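Local coordinates for protein COG0778: Nitroreductase (Streptococcus pneumoniae, PDB 2B67) that binds flavin mononucleotide and, as a member of the nitroreductase family, probably uses it to pass electrons from a reduced nicotinamide cofactor to an acceptor, at residues D28-T31 with A32-A36; R90-K93 with I94-G98; V138-N141 with L142-A145. One frame throughout, in Å; residues are numbered along the deposited sequence. Where two conformers were deposited one is given.

All three interactions are local contacts along helices of one FMN-binding chain. Interactions 1 and 3 are neighbours, with centres 9 Å apart. Helix 26-36 meets helix 124-148 there, and N141 ND2 lies 2.9 Å from A36 O, a probable hydrogen bond. Interaction 2 stands apart on helix 87-98. Its centre is 21 Å from that of interaction 1 and 23 Å from that of interaction 3, and it touches neither. Each of the three also reaches the second subunit. Interaction 3 comes nearest to flavin, with the A139 side chain about 7 Å from a bound FMN. In interaction 2 the I94 side chain is about 9 Å from a bound FMN. In interaction 1 the I35 side chain is about 12 Å from one.

Interaction 1. Residues D28-T31 with A32-A36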
# COMPACT_ATOMS: atom_id res chain seq x y z
N ASP A 28 -11.55 -19.32 -1.75
CA ASP A 28 -11.70 -17.89 -1.46
C ASP A 28 -10.37 -17.17 -1.25
O ASP A 28 -10.23 -16.04 -1.69
CB ASP A 28 -12.63 -17.64 -0.26
CG ASP A 28 -14.07 -18.08 -0.52
OD1 ASP A 28 -14.47 -18.14 -1.71
OD2 ASP A 28 -14.78 -18.40 0.47
N VAL A 29 -9.43 -17.80 -0.55
CA VAL A 29 -8.12 -17.20 -0.34
C VAL A 29 -7.39 -16.98 -1.66
O VAL A 29 -6.92 -15.89 -1.93
CB VAL A 29 -7.24 -17.98 0.65
CG1 VAL A 29 -5.85 -17.36 0.74
CG2 VAL A 29 -7.90 -17.96 2.01
N ARG A 30 -7.40 -18.01 -2.51
CA ARG A 30 -6.80 -17.93 -3.84
C ARG A 30 -7.45 -16.86 -4.69
O ARG A 30 -6.77 -16.14 -5.42
CB ARG A 30 -6.84 -19.29 -4.55
CG ARG A 30 -6.01 -19.28 -5.84
CD ARG A 30 -6.33 -20.46 -6.70
NE ARG A 30 -6.58 -20.03 -8.08
CZ ARG A 30 -5.80 -20.32 -9.10
NH1 ARG A 30 -4.72 -21.05 -8.89
NH2 ARG A 30 -6.08 -19.91 -10.33
N THR A 31 -8.77 -16.75 -4.62
CA THR A 31 -9.45 -15.69 -5.37
C THR A 31 -9.03 -14.29 -4.88
O THR A 31 -8.74 -13.41 -5.69
CB THR A 31 -10.97 -15.83 -5.28
OG1 THR A 31 -11.36 -17.07 -5.90
CG2 THR A 31 -11.65 -14.66 -5.96
N ALA A 32 -9.04 -14.10 -3.55
CA ALA A 32 -8.73 -12.79 -2.98
C ALA A 32 -7.31 -12.37 -3.41
O ALA A 32 -7.06 -11.20 -3.70
CB ALA A 32 -8.85 -12.83 -1.46
N ILE A 33 -6.41 -13.35 -3.47
CA ILE A 33 -5.03 -13.07 -3.83
C ILE A 33 -4.95 -12.77 -5.31
O ILE A 33 -4.19 -11.88 -5.71
CB ILE A 33 -4.06 -14.20 -3.36
CG1 ILE A 33 -4.00 -14.25 -1.82
CG2 ILE A 33 -2.65 -14.00 -3.97
CD1 ILE A 33 -3.18 -15.44 -1.29
N GLU A 34 -5.74 -13.47 -6.11
CA GLU A 34 -5.78 -13.17 -7.54
C GLU A 34 -6.36 -11.78 -7.83
O GLU A 34 -5.86 -11.06 -8.73
CB GLU A 34 -6.49 -14.27 -8.33
CG GLU A 34 -6.36 -14.10 -9.84
CD GLU A 34 -7.04 -15.21 -10.61
OE1 GLU A 34 -8.13 -15.65 -10.19
OE2 GLU A 34 -6.47 -15.67 -11.62
N ILE A 35 -7.38 -11.37 -7.10
CA ILE A 35 -7.85 -9.96 -7.24
C ILE A 35 -6.78 -8.95 -6.74
O ILE A 35 -6.53 -7.93 -7.40
CB ILE A 35 -9.22 -9.71 -6.52
CG1 ILE A 35 -10.35 -10.49 -7.22
CG2 ILE A 35 -9.60 -8.23 -6.53
CD1 ILE A 35 -11.65 -10.52 -6.39
N ALA A 36 -6.16 -9.24 -5.59
CA ALA A 36 -5.22 -8.32 -4.96
C ALA A 36 -4.03 -8.00 -5.88
O ALA A 36 -3.62 -6.85 -5.97
CB ALA A 36 -4.70 -8.90 -3.62
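V29 lies alongside I33, one helical turn further on, and the two side chains point the same way. Their contact is made by V29 CG1 and I33 CD1, 3.9 Å apart. V29 CG1 is trans to the backbone N (chi1 176°), which places it beside the carbonyl carbon, where I33 CD1 meets it. I33 CG1 also rests against the carbonyl oxygen of V29, at 3.4 Å from V29 O. T31 and I35 form a similar but looser pair, with T31 CG2 4.2 Å from I35 CD1. T31 OG1 is hydrogen-bonded to K27 O.

These pairs belong to helix 26-36 of the nitroreductase fold. Four successive i to i+4 bonds carry its backbone through this part, from A32 N to D28 O through I35 N to T31 O; the last is 2.8 Å long. The V29 and I33 side faces strand 48-53, where both touch V52. A32 packs on helix 124-148, through A145 and L146.

R30 and E34 stand on another side. R30 NH2 and E34 OE2 are 4.4 Å apart, and the oxygen lies well out of the guanidinium plane. The pair is therefore only an approach of opposite charges, with no N-H aimed at the carboxylate. The firmer partner of R30 is D198 of the second subunit, which forms a salt bridge with NH1.

Interaction 2. Residues R90-K93 with I94-G98; sequences RARK and IARVG. With ACY (acetic acid), chain F.
I94 crosses the side chain of R90, bringing its CD1 to 3.8 Å from R90 CD. The same methyl sits 3.2 Å from R90 O, close to the backbone of the preceding turn. R90 is bent at chi2 and chi3 (59° and 40°), which folds its guanidinium back. K93 CD then lies over the centre of one face of that group, 3.8 Å above its plane. R90 NE is held by a salt bridge to D84.

A95 follows with a small side chain, its CB 3.5 Å from R92 O. Beyond it, A95 packs on F111 and M112 of helix 105-120. A91 and A95 form the side of helix 87-98 that packs on helix 105-120, a helical pair in the chain of the FMN-binding nitroreductase fold. Other residues of helix 87-98 reach the second subunit.

R96 curls back over the first segment. Its chain bends at chi3 (-54°), so that NH2 comes to 3.6 Å from K93 CA. R92 O lies above one face of the R96 guanidinium, offset toward the rim.

V97 runs alongside K93, its CG2 4.1 Å from K93 CG. The same methyl lies 3.3 Å from K93 O. Beyond CG, K93 runs on extended and bends only at chi4. There NZ donates a 2.8 Å hydrogen bond to OXT of an acetic acid molecule, probably from the crystallisation liquor. K93 NZ also forms a salt bridge with E199 of the second subunit.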
# COMPACT_ATOMS: atom_id res chain seq x y z
N ARG A 90 13.62 -10.38 -10.22
CA ARG A 90 12.17 -10.15 -10.29
C ARG A 90 11.78 -9.64 -11.68
O ARG A 90 10.81 -10.15 -12.27
CB ARG A 90 11.70 -9.21 -9.17
CG ARG A 90 10.23 -8.68 -9.27
CD ARG A 90 9.14 -9.78 -9.30
NE ARG A 90 9.38 -10.89 -8.39
CZ ARG A 90 8.47 -11.75 -7.90
NH1 ARG A 90 7.15 -11.65 -8.15
NH2 ARG A 90 8.91 -12.73 -7.11
N ALA A 91 12.53 -8.66 -12.21
CA ALA A 91 12.28 -8.17 -13.57
C ALA A 91 12.42 -9.30 -14.58
O ALA A 91 11.60 -9.44 -15.49
CB ALA A 91 13.23 -7.03 -13.94
N ARG A 92 13.46 -10.12 -14.41
CA ARG A 92 13.75 -11.18 -15.36
C ARG A 92 12.67 -12.25 -15.31
O ARG A 92 12.27 -12.79 -16.35
CB ARG A 92 15.13 -11.77 -15.10
CG ARG A 92 16.26 -10.92 -15.66
CD ARG A 92 17.60 -11.58 -15.42
NE ARG A 92 18.54 -11.31 -16.50
CZ ARG A 92 19.09 -12.24 -17.28
NH1 ARG A 92 18.80 -13.53 -17.11
NH2 ARG A 92 19.94 -11.87 -18.25
N LYS A 93 12.20 -12.55 -14.09
CA LYS A 93 11.07 -13.45 -13.86
C LYS A 93 9.82 -13.02 -14.64
O LYS A 93 9.20 -13.83 -15.29
CB LYS A 93 10.73 -13.50 -12.36
CG LYS A 93 9.70 -14.60 -11.98
CD LYS A 93 9.23 -14.44 -10.52
CE LYS A 93 8.16 -15.48 -10.15
NZ LYS A 93 8.75 -16.84 -9.95
N ILE A 94 9.48 -11.75 -14.60
CA ILE A 94 8.32 -11.26 -15.34
C ILE A 94 8.52 -11.54 -16.85
O ILE A 94 7.63 -12.10 -17.51
CB ILE A 94 8.06 -9.79 -14.97
CG1 ILE A 94 7.41 -9.76 -13.55
CG2 ILE A 94 7.16 -9.12 -16.00
CD1 ILE A 94 7.92 -8.73 -12.71
N ALA A 95 9.69 -11.21 -17.38
CA ALA A 95 10.00 -11.50 -18.79
C ALA A 95 9.93 -13.00 -19.09
O ALA A 95 9.36 -13.43 -20.11
CB ALA A 95 11.36 -10.92 -19.16
N ARG A 96 10.48 -13.81 -18.21
CA ARG A 96 10.56 -15.25 -18.45
C ARG A 96 9.17 -15.91 -18.41
O ARG A 96 8.82 -16.68 -19.31
CB ARG A 96 11.50 -15.89 -17.43
CG ARG A 96 11.67 -17.41 -17.51
CD ARG A 96 12.56 -17.92 -16.34
NE ARG A 96 13.85 -17.20 -16.30
CZ ARG A 96 14.23 -16.36 -15.33
NH1 ARG A 96 15.41 -15.76 -15.40
NH2 ARG A 96 13.43 -16.13 -14.28
N VAL A 97 8.36 -15.56 -17.41
CA VAL A 97 7.05 -16.15 -17.24
C VAL A 97 6.05 -15.56 -18.27
O VAL A 97 5.28 -16.30 -18.89
CB VAL A 97 6.55 -16.04 -15.77
CG1 VAL A 97 5.18 -16.74 -15.58
CG2 VAL A 97 7.58 -16.67 -14.77
N GLY A 98 6.07 -14.24 -18.48
CA GLY A 98 5.13 -13.64 -19.42
C GLY A 98 5.48 -13.97 -20.87
O GLY A 98 4.60 -14.29 -21.69
C ACY F . 10.24 -17.66 -6.84
O ACY F . 10.14 -18.26 -5.75
OXT ACY F . 9.39 -16.86 -7.27
CH3 ACY F . 11.47 -17.93 -7.66

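Interaction 3. Residues V138-N141 with L142-A145; sequences VAMN and LVLA
M140, a selenomethionine, folds its end over the next turn and touches both V143 and L144. Its CE methyl meets V143 CG2 at 3.5 Å, tighter than usual for two carbons. The same methyl lies 3.7 Å from L144 CG. The M140 chain crosses V143 at about a right angle and L144 obliquely. Its CG leaves trans to the backbone N, and bends at chi2 (80°) and chi3 (-99°) bring the methyl back onto V143 and L144.

V143 CG2 and L144 CG also press on the carbonyl oxygen of M140, at 3.4 and 3.3 Å from M140 O. That oxygen still accepts the backbone bond from L144 N. L142 CB lies 3.4 Å from A139 O, while the end of the L142 side chain leads away from the first segment. The helix backbone beneath these side chains is bonded from L142 N to V138 O and on to A145 N to N141 O.

Further out, L142 packs against A32, I33 and A36 of helix 26-36, and against F50 and I180 of the sheet. M140 and V143 both touch R13, a residue of the FMN pocket. The buried amide of N141 is satisfied through ND2, which gives hydrogen bonds to A36 O and to N10 OD1 of the second subunit. M140 also packs on P40, and L144 on F6, of that subunit. All residues of 138-145 are buried. They form part of the long helix 124-148, a central helix at the dimer interface, as expected of the dimeric, FMN-binding nitroreductase fold.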
# COMPACT_ATOMS: atom_id res chain seq x y z
N VAL A 138 -0.25 -3.81 -2.45
CA VAL A 138 -0.95 -5.06 -2.61
C VAL A 138 -1.63 -5.49 -1.28
O VAL A 138 -2.67 -6.13 -1.33
CB VAL A 138 -0.05 -6.22 -3.24
CG1 VAL A 138 0.93 -6.79 -2.22
CG2 VAL A 138 -0.92 -7.34 -3.86
N ALA A 139 -1.02 -5.18 -0.12
CA ALA A 139 -1.63 -5.60 1.12
C ALA A 139 -3.03 -5.00 1.26
O ALA A 139 -3.96 -5.68 1.64
CB ALA A 139 -0.77 -5.21 2.29
N MSE A 140 -3.16 -3.71 0.95
CA MSE A 140 -4.46 -3.00 0.91
C MSE A 140 -5.50 -3.66 -0.02
O MSE A 140 -6.66 -3.87 0.37
CB MSE A 140 -4.25 -1.55 0.46
CG MSE A 140 -5.55 -0.71 0.41
SE MSE A 140 -5.99 -0.12 2.23
CE MSE A 140 -7.33 -1.42 2.78
N ASN A 141 -5.07 -4.01 -1.22
CA ASN A 141 -5.97 -4.61 -2.23
C ASN A 141 -6.45 -5.98 -1.70
O ASN A 141 -7.63 -6.33 -1.82
CB ASN A 141 -5.25 -4.73 -3.59
CG ASN A 141 -6.20 -4.49 -4.78
OD1 ASN A 141 -7.24 -3.84 -4.65
ND2 ASN A 141 -5.83 -5.00 -5.94
N LEU A 142 -5.53 -6.70 -1.05
CA LEU A 142 -5.82 -8.04 -0.47
C LEU A 142 -6.86 -8.00 0.66
O LEU A 142 -7.80 -8.80 0.67
CB LEU A 142 -4.54 -8.68 0.06
CG LEU A 142 -4.71 -9.99 0.85
CD1 LEU A 142 -5.40 -11.03 -0.04
CD2 LEU A 142 -3.34 -10.49 1.38
N VAL A 143 -6.69 -7.08 1.61
CA VAL A 143 -7.66 -7.00 2.70
C VAL A 143 -9.05 -6.57 2.21
O VAL A 143 -10.09 -7.03 2.75
CB VAL A 143 -7.17 -6.19 3.93
CG1 VAL A 143 -5.91 -6.82 4.54
CG2 VAL A 143 -6.98 -4.75 3.62
N LEU A 144 -9.07 -5.70 1.20
CA LEU A 144 -10.33 -5.28 0.58
C LEU A 144 -10.99 -6.42 -0.16
O LEU A 144 -12.22 -6.62 -0.04
CB LEU A 144 -10.14 -4.07 -0.36
CG LEU A 144 -9.82 -2.77 0.37
CD1 LEU A 144 -9.29 -1.74 -0.67
CD2 LEU A 144 -11.04 -2.26 1.10
N ALA A 145 -10.18 -7.19 -0.90
CA ALA A 145 -10.71 -8.36 -1.59
C ALA A 145 -11.30 -9.39 -0.60
O ALA A 145 -12.35 -9.97 -0.87
CB ALA A 145 -9.64 -9.00 -2.54